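PDB 6LBK: Poly(A) RNA polymerase GLD2 from Rattus norvegicus, which probably adds successive AMP units from ATP to the 3' ends of selected cytoplasmic mRNAs, and a single nucleotide to certain microRNAs. Local coordinates for residues A[300-304]-A[313-317]; A[234-239]-A[305-311]; A[290-296]-A[354-358]; A[222-228]-A[337-342]. The protein carries 1 engineered substitution. All blocks are in the same frame, centred on the assembly; numbering follows the deposited sequence.

Contact 1 of 4, residues A[300-304]-A[313-317]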
loop_
_atom_site.group_PDB
_atom_site.type_symbol
_atom_site.label_atom_id
_atom_site.label_comp_id
_atom_site.label_asym_id
_atom_site.label_seq_id
_atom_site.Cartn_x
_atom_site.Cartn_y
_atom_site.Cartn_z
ATOM N N TRP A 300 -2.896 9.408 -18.364
ATOM C CA TRP A 300 -2.214 10.065 -17.252
ATOM C C TRP A 300 -2.406 11.574 -17.290
ATOM O O TRP A 300 -2.467 12.226 -16.241
ATOM C CB TRP A 300 -0.718 9.772 -17.305
ATOM C CG TRP A 300 -0.376 8.383 -17.670
ATOM C CD1 TRP A 300 -0.085 7.922 -18.913
ATOM C CD2 TRP A 300 -0.280 7.258 -16.790
ATOM N NE1 TRP A 300 0.198 6.584 -18.868
ATOM C CE2 TRP A 300 0.080 6.150 -17.575
ATOM C CE3 TRP A 300 -0.457 7.083 -15.409
ATOM C CZ2 TRP A 300 0.262 4.887 -17.039
ATOM C CZ3 TRP A 300 -0.276 5.817 -14.869
ATOM C CH2 TRP A 300 0.082 4.740 -15.683
ATOM N N ASN A 301 -2.439 12.150 -18.497
ATOM C CA ASN A 301 -2.343 13.594 -18.668
ATOM C C ASN A 301 -3.653 14.319 -18.411
ATOM O O ASN A 301 -3.634 15.537 -18.204
ATOM C CB ASN A 301 -1.844 13.925 -20.080
ATOM C CG ASN A 301 -0.570 13.179 -20.437
ATOM O OD1 ASN A 301 -0.109 12.306 -19.695
ATOM N ND2 ASN A 301 0.007 13.517 -21.571
ATOM N N THR A 302 -4.787 13.619 -18.408
ATOM C CA THR A 302 -6.058 14.293 -18.198
ATOM C C THR A 302 -6.828 13.816 -16.977
ATOM O O THR A 302 -7.714 14.552 -16.507
ATOM C CB THR A 302 -6.962 14.125 -19.426
ATOM O OG1 THR A 302 -7.228 12.729 -19.621
ATOM C CG2 THR A 302 -6.282 14.699 -20.669
ATOM N N GLN A 303 -6.535 12.628 -16.439
ATOM C CA GLN A 303 -7.384 12.073 -15.395
ATOM C C GLN A 303 -6.618 11.675 -14.140
ATOM O O GLN A 303 -5.404 11.459 -14.141
ATOM C CB GLN A 303 -8.211 10.881 -15.889
ATOM C CG GLN A 303 -9.392 11.319 -16.732
ATOM C CD GLN A 303 -10.441 10.249 -16.842
ATOM O OE1 GLN A 303 -10.123 9.063 -16.912
ATOM N NE2 GLN A 303 -11.709 10.660 -16.873
ATOM N N MET A 304 -7.388 11.584 -13.064
ATOM C CA MET A 304 -6.920 11.178 -11.752
ATOM C C MET A 304 -7.787 10.025 -11.278
ATOM O O MET A 304 -8.986 9.942 -11.576
ATOM C CB MET A 304 -6.960 12.316 -10.722
ATOM C CG MET A 304 -8.324 12.562 -10.109
ATOM S SD MET A 304 -8.220 13.589 -8.622
ATOM C CE MET A 304 -9.931 13.521 -8.097
ATOM N N ILE A 313 -11.658 10.375 -12.748
ATOM C CA ILE A 313 -12.224 11.720 -12.725
ATOM C C ILE A 313 -11.293 12.588 -13.565
ATOM O O ILE A 313 -10.113 12.244 -13.698
ATOM C CB ILE A 313 -12.346 12.210 -11.267
ATOM C CG1 ILE A 313 -13.235 11.257 -10.456
ATOM C CG2 ILE A 313 -12.834 13.658 -11.153
ATOM C CD1 ILE A 313 -14.564 10.954 -11.106
ATOM N N PRO A 314 -11.753 13.682 -14.172
ATOM C CA PRO A 314 -10.819 14.586 -14.854
ATOM C C PRO A 314 -9.942 15.310 -13.849
ATOM O O PRO A 314 -10.355 15.587 -12.719
ATOM C CB PRO A 314 -11.743 15.567 -15.582
ATOM C CG PRO A 314 -13.026 15.490 -14.818
ATOM C CD PRO A 314 -13.148 14.043 -14.479
ATOM N N ARG A 315 -8.714 15.602 -14.269
ATOM C CA ARG A 315 -7.782 16.305 -13.392
ATOM C C ARG A 315 -8.341 17.660 -12.968
ATOM O O ARG A 315 -8.760 18.454 -13.825
ATOM C CB ARG A 315 -6.427 16.515 -14.068
ATOM C CG ARG A 315 -5.522 15.313 -14.138
ATOM C CD ARG A 315 -4.279 15.718 -14.882
ATOM N NE ARG A 315 -3.168 14.801 -14.706
ATOM C CZ ARG A 315 -1.939 15.059 -15.140
ATOM N NH1 ARG A 315 -1.686 16.198 -15.777
ATOM N NH2 ARG A 315 -0.964 14.182 -14.944
ATOM N N PRO A 316 -8.340 17.963 -11.672
ATOM C CA PRO A 316 -8.787 19.276 -11.201
ATOM C C PRO A 316 -7.841 20.387 -11.618
ATOM O O PRO A 316 -6.647 20.168 -11.840
ATOM C CB PRO A 316 -8.808 19.113 -9.676
ATOM C CG PRO A 316 -8.893 17.642 -9.456
ATOM C CD PRO A 316 -8.048 17.060 -10.547
ATOM N N ASP A 317 -8.400 21.589 -11.769
ATOM C CA ASP A 317 -7.582 22.747 -12.098
ATOM C C ASP A 317 -6.902 23.337 -10.866
ATOM O O ASP A 317 -6.423 24.475 -10.909
ATOM C CB ASP A 317 -8.445 23.812 -12.775
ATOM C CG ASP A 317 -7.626 24.920 -13.397
ATOM O OD1 ASP A 317 -6.764 24.601 -14.241
ATOM O OD2 ASP A 317 -7.829 26.099 -13.025
#
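Gln303 and Met304 run antiparallel to Ile313 and Pro314 at the open end of the beta hairpin 303-306/311-314, in the PAP-associated region of the polymerase. Met304 and Ile313 are a hydrogen-bonded pair: Met304 N to Ile313 O is 2.9 Å, and Ile313 N reaches Met304 O almost straight, at 178°. Gln303 and Pro314 form the next, non-hydrogen-bonded pair, with CA atoms 4.3 Å apart. Beyond the strands Arg315 N still bonds Thr302 O at 2.7 Å. On the face shared by Met304 and Ile313 the two side chains lie alongside each other, and Met304 SD meets Pro316 CD at 4.0 Å, the thioether crossing the proline at about a right angle. Arg315 leaves with CG anti to its carbonyl carbon (chi1 -77°) and stretches out, extended to NE, alongside the loop 300-302. Trp300 O and Asn301 O lie over one face of its guanidinium, a close approach that is probably electrostatic, since the angles are poor for hydrogen bonds: Arg315 NH2 stands 2.8 Å from Trp300 O.

Contact 2 of 4, residues A[234-239]-A[305-311]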
loop_
_atom_site.group_PDB
_atom_site.type_symbol
_atom_site.label_atom_id
_atom_site.label_comp_id
_atom_site.label_asym_id
_atom_site.label_seq_id
_atom_site.Cartn_x
_atom_site.Cartn_y
_atom_site.Cartn_z
ATOM N N LEU A 234 -6.814 -1.397 -7.160
ATOM C CA LEU A 234 -8.208 -1.282 -6.718
ATOM C C LEU A 234 -9.049 -0.483 -7.714
ATOM O O LEU A 234 -10.203 -0.836 -7.974
ATOM C CB LEU A 234 -8.305 -0.661 -5.313
ATOM C CG LEU A 234 -7.666 -1.300 -4.062
ATOM C CD1 LEU A 234 -8.086 -0.543 -2.840
ATOM C CD2 LEU A 234 -8.052 -2.772 -3.880
ATOM N N HIS A 235 -8.491 0.580 -8.300
ATOM C CA HIS A 235 -9.199 1.304 -9.351
ATOM C C HIS A 235 -9.476 0.405 -10.565
ATOM O O HIS A 235 -10.590 0.408 -11.112
ATOM C CB HIS A 235 -8.388 2.528 -9.750
ATOM C CG HIS A 235 -8.896 3.209 -10.974
ATOM N ND1 HIS A 235 -9.992 4.038 -10.959
ATOM C CD2 HIS A 235 -8.497 3.133 -12.262
ATOM C CE1 HIS A 235 -10.235 4.468 -12.182
ATOM N NE2 HIS A 235 -9.344 3.929 -12.993
ATOM N N TYR A 236 -8.468 -0.357 -11.016
ATOM C CA TYR A 236 -8.676 -1.265 -12.147
ATOM C C TYR A 236 -9.810 -2.236 -11.850
ATOM O O TYR A 236 -10.679 -2.478 -12.703
ATOM C CB TYR A 236 -7.385 -2.041 -12.519
ATOM C CG TYR A 236 -7.640 -3.136 -13.587
ATOM C CD1 TYR A 236 -8.058 -2.807 -14.893
ATOM C CD2 TYR A 236 -7.483 -4.494 -13.281
ATOM C CE1 TYR A 236 -8.323 -3.832 -15.872
ATOM C CE2 TYR A 236 -7.739 -5.500 -14.252
ATOM C CZ TYR A 236 -8.161 -5.160 -15.525
ATOM O OH TYR A 236 -8.398 -6.153 -16.410
ATOM N N LEU A 237 -9.816 -2.800 -10.642
ATOM C CA LEU A 237 -10.892 -3.694 -10.238
ATOM C C LEU A 237 -12.223 -2.965 -10.109
ATOM O O LEU A 237 -13.274 -3.597 -10.255
ATOM C CB LEU A 237 -10.533 -4.377 -8.917
ATOM C CG LEU A 237 -9.319 -5.314 -8.856
ATOM C CD1 LEU A 237 -9.099 -5.824 -7.398
ATOM C CD2 LEU A 237 -9.454 -6.479 -9.851
ATOM N N GLN A 238 -12.207 -1.650 -9.868
ATOM C CA GLN A 238 -13.442 -0.908 -9.628
ATOM C C GLN A 238 -14.154 -0.498 -10.904
ATOM O O GLN A 238 -15.371 -0.297 -10.886
ATOM C CB GLN A 238 -13.148 0.335 -8.792
ATOM C CG GLN A 238 -13.137 0.101 -7.294
ATOM C CD GLN A 238 -12.735 1.348 -6.535
ATOM O OE1 GLN A 238 -11.948 2.155 -7.034
ATOM N NE2 GLN A 238 -13.292 1.530 -5.337
ATOM N N THR A 239 -13.425 -0.391 -12.008
ATOM C CA THR A 239 -13.953 0.156 -13.246
ATOM C C THR A 239 -14.124 -0.881 -14.357
ATOM O O THR A 239 -14.496 -0.514 -15.480
ATOM C CB THR A 239 -13.039 1.297 -13.679
ATOM O OG1 THR A 239 -11.684 0.864 -13.517
ATOM C CG2 THR A 239 -13.280 2.529 -12.825
ATOM N N ILE A 305 -7.147 9.126 -10.560
ATOM C CA ILE A 305 -7.746 7.885 -10.088
ATOM C C ILE A 305 -8.346 8.094 -8.701
ATOM O O ILE A 305 -7.628 8.431 -7.747
ATOM C CB ILE A 305 -6.691 6.774 -10.068
ATOM C CG1 ILE A 305 -6.477 6.247 -11.498
ATOM C CG2 ILE A 305 -7.031 5.690 -9.024
ATOM C CD1 ILE A 305 -5.065 5.761 -11.738
ATOM N N SER A 306 -9.661 7.895 -8.577
ATOM C CA SER A 306 -10.366 8.119 -7.320
ATOM C C SER A 306 -10.988 6.792 -6.880
ATOM O O SER A 306 -12.048 6.397 -7.390
ATOM C CB SER A 306 -11.411 9.197 -7.466
ATOM O OG SER A 306 -12.225 9.224 -6.314
ATOM N N VAL A 307 -10.292 6.082 -5.976
ATOM C CA VAL A 307 -10.891 4.918 -5.329
ATOM C C VAL A 307 -12.087 5.339 -4.472
ATOM O O VAL A 307 -13.036 4.563 -4.298
ATOM C CB VAL A 307 -9.838 4.146 -4.508
ATOM C CG1 VAL A 307 -10.508 3.145 -3.566
ATOM C CG2 VAL A 307 -8.831 3.407 -5.431
ATOM N N ARG A 308 -12.061 6.553 -3.905
ATOM C CA ARG A 308 -13.215 7.002 -3.131
ATOM C C ARG A 308 -14.459 7.062 -4.005
ATOM O O ARG A 308 -15.563 6.731 -3.555
ATOM C CB ARG A 308 -12.949 8.372 -2.492
ATOM C CG ARG A 308 -14.135 8.929 -1.682
ATOM C CD ARG A 308 -13.879 10.329 -1.113
ATOM N NE ARG A 308 -14.767 11.310 -1.735
ATOM C CZ ARG A 308 -16.042 11.508 -1.390
ATOM N NH1 ARG A 308 -16.773 12.421 -2.017
ATOM N NH2 ARG A 308 -16.592 10.792 -0.415
ATOM N N GLU A 309 -14.305 7.462 -5.263
ATOM C CA GLU A 309 -15.458 7.544 -6.148
ATOM C C GLU A 309 -15.665 6.277 -6.963
ATOM O O GLU A 309 -16.728 6.128 -7.570
ATOM C CB GLU A 309 -15.286 8.729 -7.096
ATOM C CG GLU A 309 -15.419 10.054 -6.411
ATOM C CD GLU A 309 -15.025 11.190 -7.311
ATOM O OE1 GLU A 309 -15.739 11.454 -8.300
ATOM O OE2 GLU A 309 -13.962 11.793 -7.050
ATOM N N ALA A 310 -14.708 5.340 -6.908
ATOM C CA ALA A 310 -14.669 4.151 -7.765
ATOM C C ALA A 310 -14.717 4.555 -9.242
ATOM O O ALA A 310 -15.344 3.897 -10.082
ATOM C CB ALA A 310 -15.788 3.169 -7.418
ATOM N N LYS A 311 -14.035 5.662 -9.556
ATOM C CA LYS A 311 -14.131 6.254 -10.883
ATOM C C LYS A 311 -12.788 6.858 -11.267
ATOM O O LYS A 311 -11.921 7.138 -10.417
ATOM C CB LYS A 311 -15.220 7.337 -10.936
ATOM C CG LYS A 311 -16.643 6.797 -10.847
ATOM C CD LYS A 311 -17.695 7.906 -10.877
ATOM C CE LYS A 311 -19.088 7.304 -10.974
ATOM N NZ LYS A 311 -20.157 8.321 -10.951
#
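Ile305 lies over His235, its CG1 standing 3.9 Å from the imidazole centroid in a CH-pi contact 12° off the ring normal, while Ile305 CG2 presses on His235 CB at 3.5 Å. With His235 CG anti to the backbone N (chi1 170°), the ring is placed against Ile305. This is the tight side, where the end of helix 226-239 backs onto hairpin 303-306/311-314; His235 NE2 is hydrogen-bonded to Tyr293 OH. Further along, Gln238 lays its extended chain on Ala310, with CD 3.7 Å from Ala310 CB, and sends NE2 to Val307 O at 3.2 Å, on a lone pair in the carbonyl plane. Gln238 NE2 also bonds Pro246 O. Were Gln238 an alanine, Val307 O and Pro246 O would probably both lose this donor, and a gap would be likely beside Ala310. The solvent side is looser: Thr239 CG2 reaches Ala310 O at 3.7 Å, and Lys311 is exposed. One buried amide thus supplies the single hydrogen bond between the segments; the rest is mostly van der Waals contact.

Contact 3 of 4, residues A[290-296]-A[354-358]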
loop_
_atom_site.group_PDB
_atom_site.type_symbol
_atom_site.label_atom_id
_atom_site.label_comp_id
_atom_site.label_asym_id
_atom_site.label_seq_id
_atom_site.Cartn_x
_atom_site.Cartn_y
_atom_site.Cartn_z
ATOM N N PHE A 290 -4.765 -5.737 -16.213
ATOM C CA PHE A 290 -4.248 -4.608 -15.450
ATOM C C PHE A 290 -3.029 -4.010 -16.132
ATOM O O PHE A 290 -2.868 -2.789 -16.148
ATOM C CB PHE A 290 -3.935 -5.020 -14.009
ATOM C CG PHE A 290 -3.059 -4.051 -13.290
ATOM C CD1 PHE A 290 -3.593 -2.974 -12.621
ATOM C CD2 PHE A 290 -1.681 -4.218 -13.300
ATOM C CE1 PHE A 290 -2.771 -2.098 -11.959
ATOM C CE2 PHE A 290 -0.858 -3.351 -12.658
ATOM C CZ PHE A 290 -1.403 -2.286 -11.972
ATOM N N LEU A 291 -2.133 -4.850 -16.654
ATOM C CA LEU A 291 -0.999 -4.302 -17.397
ATOM C C LEU A 291 -1.461 -3.576 -18.661
ATOM O O LEU A 291 -0.969 -2.479 -18.969
ATOM C CB LEU A 291 0.001 -5.407 -17.713
ATOM C CG LEU A 291 0.743 -6.026 -16.516
ATOM C CD1 LEU A 291 1.506 -7.259 -16.993
ATOM C CD2 LEU A 291 1.723 -5.023 -15.838
ATOM N N LYS A 292 -2.414 -4.159 -19.400
ATOM C CA LYS A 292 -2.907 -3.512 -20.621
ATOM C C LYS A 292 -3.587 -2.178 -20.320
ATOM O O LYS A 292 -3.381 -1.191 -21.036
ATOM C CB LYS A 292 -3.878 -4.433 -21.367
ATOM C CG LYS A 292 -4.414 -3.861 -22.694
ATOM C CD LYS A 292 -5.471 -4.755 -23.347
ATOM C CE LYS A 292 -6.047 -4.045 -24.534
ATOM N NZ LYS A 292 -6.541 -4.998 -25.612
ATOM N N TYR A 293 -4.378 -2.120 -19.244
ATOM C CA TYR A 293 -5.200 -0.946 -18.988
ATOM C C TYR A 293 -4.346 0.287 -18.815
ATOM O O TYR A 293 -4.628 1.341 -19.395
ATOM C CB TYR A 293 -6.074 -1.194 -17.768
ATOM C CG TYR A 293 -6.920 -0.009 -17.351
ATOM C CD1 TYR A 293 -8.025 0.389 -18.094
ATOM C CD2 TYR A 293 -6.625 0.688 -16.166
ATOM C CE1 TYR A 293 -8.793 1.462 -17.693
ATOM C CE2 TYR A 293 -7.390 1.767 -15.758
ATOM C CZ TYR A 293 -8.467 2.159 -16.510
ATOM O OH TYR A 293 -9.214 3.243 -16.073
ATOM N N TYR A 294 -3.311 0.186 -17.993
ATOM C CA TYR A 294 -2.443 1.317 -17.753
ATOM C C TYR A 294 -1.411 1.493 -18.861
ATOM O O TYR A 294 -0.936 2.611 -19.065
ATOM C CB TYR A 294 -1.796 1.159 -16.371
ATOM C CG TYR A 294 -2.752 1.408 -15.205
ATOM C CD1 TYR A 294 -3.336 2.649 -15.007
ATOM C CD2 TYR A 294 -3.038 0.403 -14.278
ATOM C CE1 TYR A 294 -4.195 2.886 -13.931
ATOM C CE2 TYR A 294 -3.898 0.634 -13.197
ATOM C CZ TYR A 294 -4.461 1.875 -13.028
ATOM O OH TYR A 294 -5.326 2.087 -11.987
ATOM N N ALA A 295 -1.067 0.428 -19.601
ATOM C CA ALA A 295 -0.159 0.567 -20.737
ATOM C C ALA A 295 -0.806 1.272 -21.922
ATOM O O ALA A 295 -0.103 1.912 -22.710
ATOM C CB ALA A 295 0.357 -0.803 -21.172
ATOM N N THR A 296 -2.108 1.143 -22.095
ATOM C CA THR A 296 -2.714 1.587 -23.348
ATOM C C THR A 296 -3.900 2.527 -23.192
ATOM O O THR A 296 -4.083 3.397 -24.039
ATOM C CB THR A 296 -3.169 0.361 -24.158
ATOM O OG1 THR A 296 -4.349 -0.203 -23.570
ATOM C CG2 THR A 296 -2.063 -0.684 -24.237
ATOM N N PHE A 354 5.108 -0.742 -18.275
ATOM C CA PHE A 354 3.758 -1.291 -18.417
ATOM C C PHE A 354 3.564 -1.874 -19.810
ATOM O O PHE A 354 3.128 -3.022 -19.963
ATOM C CB PHE A 354 2.689 -0.232 -18.123
ATOM C CG PHE A 354 2.313 -0.126 -16.659
ATOM C CD1 PHE A 354 1.350 -0.951 -16.127
ATOM C CD2 PHE A 354 2.909 0.813 -15.836
ATOM C CE1 PHE A 354 0.999 -0.879 -14.788
ATOM C CE2 PHE A 354 2.545 0.911 -14.488
ATOM C CZ PHE A 354 1.587 0.064 -13.959
ATOM N N LEU A 355 3.937 -1.108 -20.832
ATOM C CA LEU A 355 3.766 -1.574 -22.203
ATOM C C LEU A 355 4.505 -2.887 -22.433
ATOM O O LEU A 355 3.913 -3.885 -22.872
ATOM C CB LEU A 355 4.264 -0.506 -23.167
ATOM C CG LEU A 355 3.878 -0.881 -24.582
ATOM C CD1 LEU A 355 2.356 -0.959 -24.704
ATOM C CD2 LEU A 355 4.460 0.126 -25.507
ATOM N N LYS A 356 5.802 -2.902 -22.112
ATOM C CA LYS A 356 6.649 -4.070 -22.325
ATOM C C LYS A 356 6.140 -5.296 -21.569
ATOM O O LYS A 356 6.103 -6.404 -22.126
ATOM C CB LYS A 356 8.079 -3.738 -21.895
ATOM C CG LYS A 356 8.947 -4.964 -21.680
ATOM C CD LYS A 356 10.387 -4.614 -21.338
ATOM C CE LYS A 356 11.066 -5.763 -20.582
ATOM N NZ LYS A 356 10.622 -5.873 -19.158
ATOM N N SER A 357 5.789 -5.138 -20.283
ATOM C CA SER A 357 5.335 -6.295 -19.525
ATOM C C SER A 357 4.012 -6.814 -20.066
ATOM O O SER A 357 3.822 -8.037 -20.162
ATOM C CB SER A 357 5.239 -5.970 -18.026
ATOM O OG SER A 357 6.526 -5.710 -17.498
ATOM N N TRP A 358 3.092 -5.918 -20.444
ATOM C CA TRP A 358 1.879 -6.405 -21.085
ATOM C C TRP A 358 2.205 -7.162 -22.375
ATOM O O TRP A 358 1.553 -8.170 -22.673
ATOM C CB TRP A 358 0.887 -5.266 -21.358
ATOM C CG TRP A 358 -0.212 -5.714 -22.316
ATOM C CD1 TRP A 358 -1.235 -6.587 -22.044
ATOM C CD2 TRP A 358 -0.380 -5.317 -23.679
ATOM N NE1 TRP A 358 -2.022 -6.756 -23.156
ATOM C CE2 TRP A 358 -1.520 -5.989 -24.175
ATOM C CE3 TRP A 358 0.319 -4.457 -24.531
ATOM C CZ2 TRP A 358 -1.971 -5.834 -25.495
ATOM C CZ3 TRP A 358 -0.127 -4.311 -25.858
ATOM C CH2 TRP A 358 -1.259 -4.999 -26.320
#
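Phe354 reaches from helix 344-363 into helix 283-297 as a knob into a hole made by Phe290, Leu291, Tyr294 and Ala295. The two helical segments run roughly antiparallel, at 143°, with their axes 8.3 Å apart. Phe354 CB starts against Ala295 CB at 3.9 Å. One step out, Phe354 CD1 lies 3.8 Å from Tyr294 CB, which sits over one face of the ring, and it also has Leu291 CD2 nearby. Further out, Phe354 CE1 meets Phe290 CE2 at 3.8 Å and also Tyr294 CB; Phe290 CZ lies at the edge of the Phe354 ring, in its plane. The Tyr294 ring turns its edge toward the Phe354 face in an offset edge-to-face pair, planes at 60°, and its hydroxyl bonds Met232 O. Trp210 of helix 200-213 adds another edge-to-face partner for Phe354. At the other end of the contact the indole of Trp358, with CG anti to the backbone N (chi1 166°), lies alongside the extended Lys292 chain. Lys292 CB stands over the five-membered ring, 3.7 Å from its centroid, and Trp358 CB backs onto Leu291 CB at 3.8 Å. No hydrogen bond crosses between the two segments, so the contact rests on van der Waals, CH-pi and ring-ring interactions, with an aromatic cluster on the buried side and a lysine's methylenes on an indole toward solvent.

Contact 4 of 4, residues A[222-228]-A[337-342]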
loop_
_atom_site.group_PDB
_atom_site.type_symbol
_atom_site.label_atom_id
_atom_site.label_comp_id
_atom_site.label_asym_id
_atom_site.label_seq_id
_atom_site.Cartn_x
_atom_site.Cartn_y
_atom_site.Cartn_z
ATOM N N GLY A 222 11.898 8.156 -6.988
ATOM C CA GLY A 222 11.224 8.837 -8.078
ATOM C C GLY A 222 10.048 8.121 -8.735
ATOM O O GLY A 222 9.386 8.730 -9.583
ATOM N N THR A 223 9.744 6.869 -8.357
ATOM C CA THR A 223 8.740 6.033 -9.011
ATOM C C THR A 223 7.483 5.857 -8.145
ATOM O O THR A 223 7.173 6.711 -7.309
ATOM C CB THR A 223 9.398 4.705 -9.402
ATOM O OG1 THR A 223 10.044 4.112 -8.260
ATOM C CG2 THR A 223 10.398 4.904 -10.547
ATOM N N LEU A 224 6.743 4.750 -8.363
ATOM C CA LEU A 224 5.403 4.604 -7.784
ATOM C C LEU A 224 5.428 4.068 -6.358
ATOM O O LEU A 224 5.982 2.998 -6.096
ATOM C CB LEU A 224 4.568 3.651 -8.621
ATOM C CG LEU A 224 4.211 4.038 -10.039
ATOM C CD1 LEU A 224 3.699 2.806 -10.699
ATOM C CD2 LEU A 224 3.144 5.114 -9.956
ATOM N N SER A 225 4.747 4.756 -5.453
ATOM C CA SER A 225 4.645 4.244 -4.100
ATOM C C SER A 225 3.753 3.012 -4.072
ATOM O O SER A 225 2.877 2.832 -4.923
ATOM C CB SER A 225 4.092 5.307 -3.147
ATOM O OG SER A 225 2.748 5.615 -3.447
ATOM N N SER A 226 3.990 2.156 -3.069
ATOM C CA SER A 226 3.166 0.967 -2.909
ATOM C C SER A 226 1.704 1.347 -2.785
ATOM O O SER A 226 0.826 0.663 -3.329
ATOM C CB SER A 226 3.610 0.196 -1.677
ATOM O OG SER A 226 4.770 -0.566 -1.953
ATOM N N TYR A 227 1.429 2.441 -2.063
ATOM C CA TYR A 227 0.058 2.911 -1.892
ATOM C C TYR A 227 -0.540 3.351 -3.222
ATOM O O TYR A 227 -1.720 3.090 -3.492
ATOM C CB TYR A 227 0.028 4.048 -0.875
ATOM C CG TYR A 227 -1.338 4.495 -0.392
ATOM C CD1 TYR A 227 -2.362 3.579 -0.165
ATOM C CD2 TYR A 227 -1.589 5.843 -0.108
ATOM C CE1 TYR A 227 -3.612 3.993 0.311
ATOM C CE2 TYR A 227 -2.830 6.268 0.366
ATOM C CZ TYR A 227 -3.840 5.330 0.580
ATOM O OH TYR A 227 -5.070 5.743 1.067
ATOM N N SER A 228 0.251 4.029 -4.061
ATOM C CA SER A 228 -0.239 4.394 -5.388
ATOM C C SER A 228 -0.627 3.160 -6.175
ATOM O O SER A 228 -1.712 3.100 -6.761
ATOM C CB SER A 228 0.820 5.172 -6.146
ATOM O OG SER A 228 0.999 6.443 -5.563
ATOM N N THR A 337 -0.986 10.856 -4.380
ATOM C CA THR A 337 -0.106 9.857 -3.782
ATOM C C THR A 337 1.123 9.582 -4.638
ATOM O O THR A 337 2.179 9.208 -4.101
ATOM C CB THR A 337 -0.860 8.552 -3.564
ATOM O OG1 THR A 337 -1.148 7.977 -4.850
ATOM C CG2 THR A 337 -2.139 8.780 -2.777
ATOM N N ALA A 338 1.010 9.740 -5.958
ATOM C CA ALA A 338 2.124 9.526 -6.872
ATOM C C ALA A 338 2.903 10.808 -7.109
ATOM O O ALA A 338 3.651 10.909 -8.091
ATOM C CB ALA A 338 1.635 8.955 -8.204
ATOM N N ARG A 339 2.731 11.783 -6.222
ATOM C CA ARG A 339 3.437 13.053 -6.291
ATOM C C ARG A 339 4.940 12.872 -6.431
ATOM O O ARG A 339 5.616 13.779 -6.923
ATOM C CB ARG A 339 3.101 13.858 -5.038
ATOM C CG ARG A 339 3.666 15.260 -4.955
ATOM C CD ARG A 339 3.099 16.011 -3.731
ATOM N NE ARG A 339 1.803 16.646 -3.983
ATOM C CZ ARG A 339 0.701 16.449 -3.259
ATOM N NH1 ARG A 339 0.725 15.633 -2.211
ATOM N NH2 ARG A 339 -0.427 17.075 -3.582
ATOM N N ALA A 340 5.476 11.722 -6.007
ATOM C CA ALA A 340 6.903 11.447 -6.108
ATOM C C ALA A 340 7.375 11.260 -7.544
ATOM O O ALA A 340 8.581 11.315 -7.793
ATOM C CB ALA A 340 7.246 10.192 -5.301
ATOM N N VAL A 341 6.475 11.005 -8.488
ATOM C CA VAL A 341 6.863 10.827 -9.884
ATOM C C VAL A 341 6.871 12.211 -10.525
ATOM O O VAL A 341 5.847 12.704 -10.999
ATOM C CB VAL A 341 5.936 9.869 -10.614
ATOM C CG1 VAL A 341 6.417 9.699 -12.046
ATOM C CG2 VAL A 341 5.853 8.546 -9.878
ATOM N N HIS A 342 8.047 12.847 -10.549
ATOM C CA HIS A 342 8.161 14.197 -11.079
ATOM C C HIS A 342 9.217 14.381 -12.171
ATOM O O HIS A 342 9.325 15.484 -12.719
ATOM C CB HIS A 342 8.391 15.202 -9.937
ATOM C CG HIS A 342 9.689 15.035 -9.209
ATOM N ND1 HIS A 342 10.914 15.015 -9.842
ATOM C CD2 HIS A 342 9.948 14.913 -7.887
ATOM C CE1 HIS A 342 11.869 14.872 -8.942
ATOM N NE2 HIS A 342 11.310 14.813 -7.746
#
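The N-terminal end of helix 226-239 meets the loop that precedes helix 344-363, through a pair of hydroxyls. Ser228 OG and Thr337 OG1 are hydrogen-bonded at 2.7 Å, and Ser228 OG is also bonded to Ser225 OG at 2.9 Å, making a short chain of three hydroxyls. Thr337 OG1 faces the helix because it sits between the backbone N and the carbonyl carbon (chi1 69°). The same torsion sets Thr337 CG2 anti to the carbonyl carbon, where it meets Tyr227 CD2 at 4.0 Å, the two side chains crossing at about a right angle. With a valine in place of Thr337, Ser228 OG would probably lose this hydroxyl partner and the chain of hydroxyls would stop at Ser228. Ser225 is the N-cap residue of the helix; on the other segment, Ala338 to Val341 form a type I beta turn, closed by Val341 N bonding Ala338 O. At the end of the turn, Val341 CA makes a CA-H...O contact with Gly222 O at 3.3 Å, and Val341 CG2 packs against Thr223 O at 3.4 Å. Gly222 has a positive phi (102°), where a CB would run into the preceding carbonyl. Leu224 CD2 lies near Val341 CG2 at 4.4 Å. Tyr227, whose hydroxyl bonds Glu330, has its side chain about 9 Å from that of Asp111, a probable catalytic magnesium ligand.

How the contacts relate
Contacts 1 and 2 share strand 303-306 and touch where Ile313 CG1 packs on Ser306 CB at 4.1 Å, their centres 14 Å apart. Contact 3 meets contact 2 through helix 283-297, at the junction of Tyr293 with His235 and where Tyr294 OH lies 3.7 Å from Ile305 CD1. It also meets contact 1, where Trp300 CZ2 lies 3.3 Å from Tyr294 O. Contact 4 takes the beginning of helix 226-239 and contact 2 its end, with centres about 17 Å apart and no touch between them; contacts 3 and 4 come within about 4 Å at their nearest atoms, also without touching. Contact 4 approaches the probable magnesium site through Tyr227, near Asp111; the other three lie away from it.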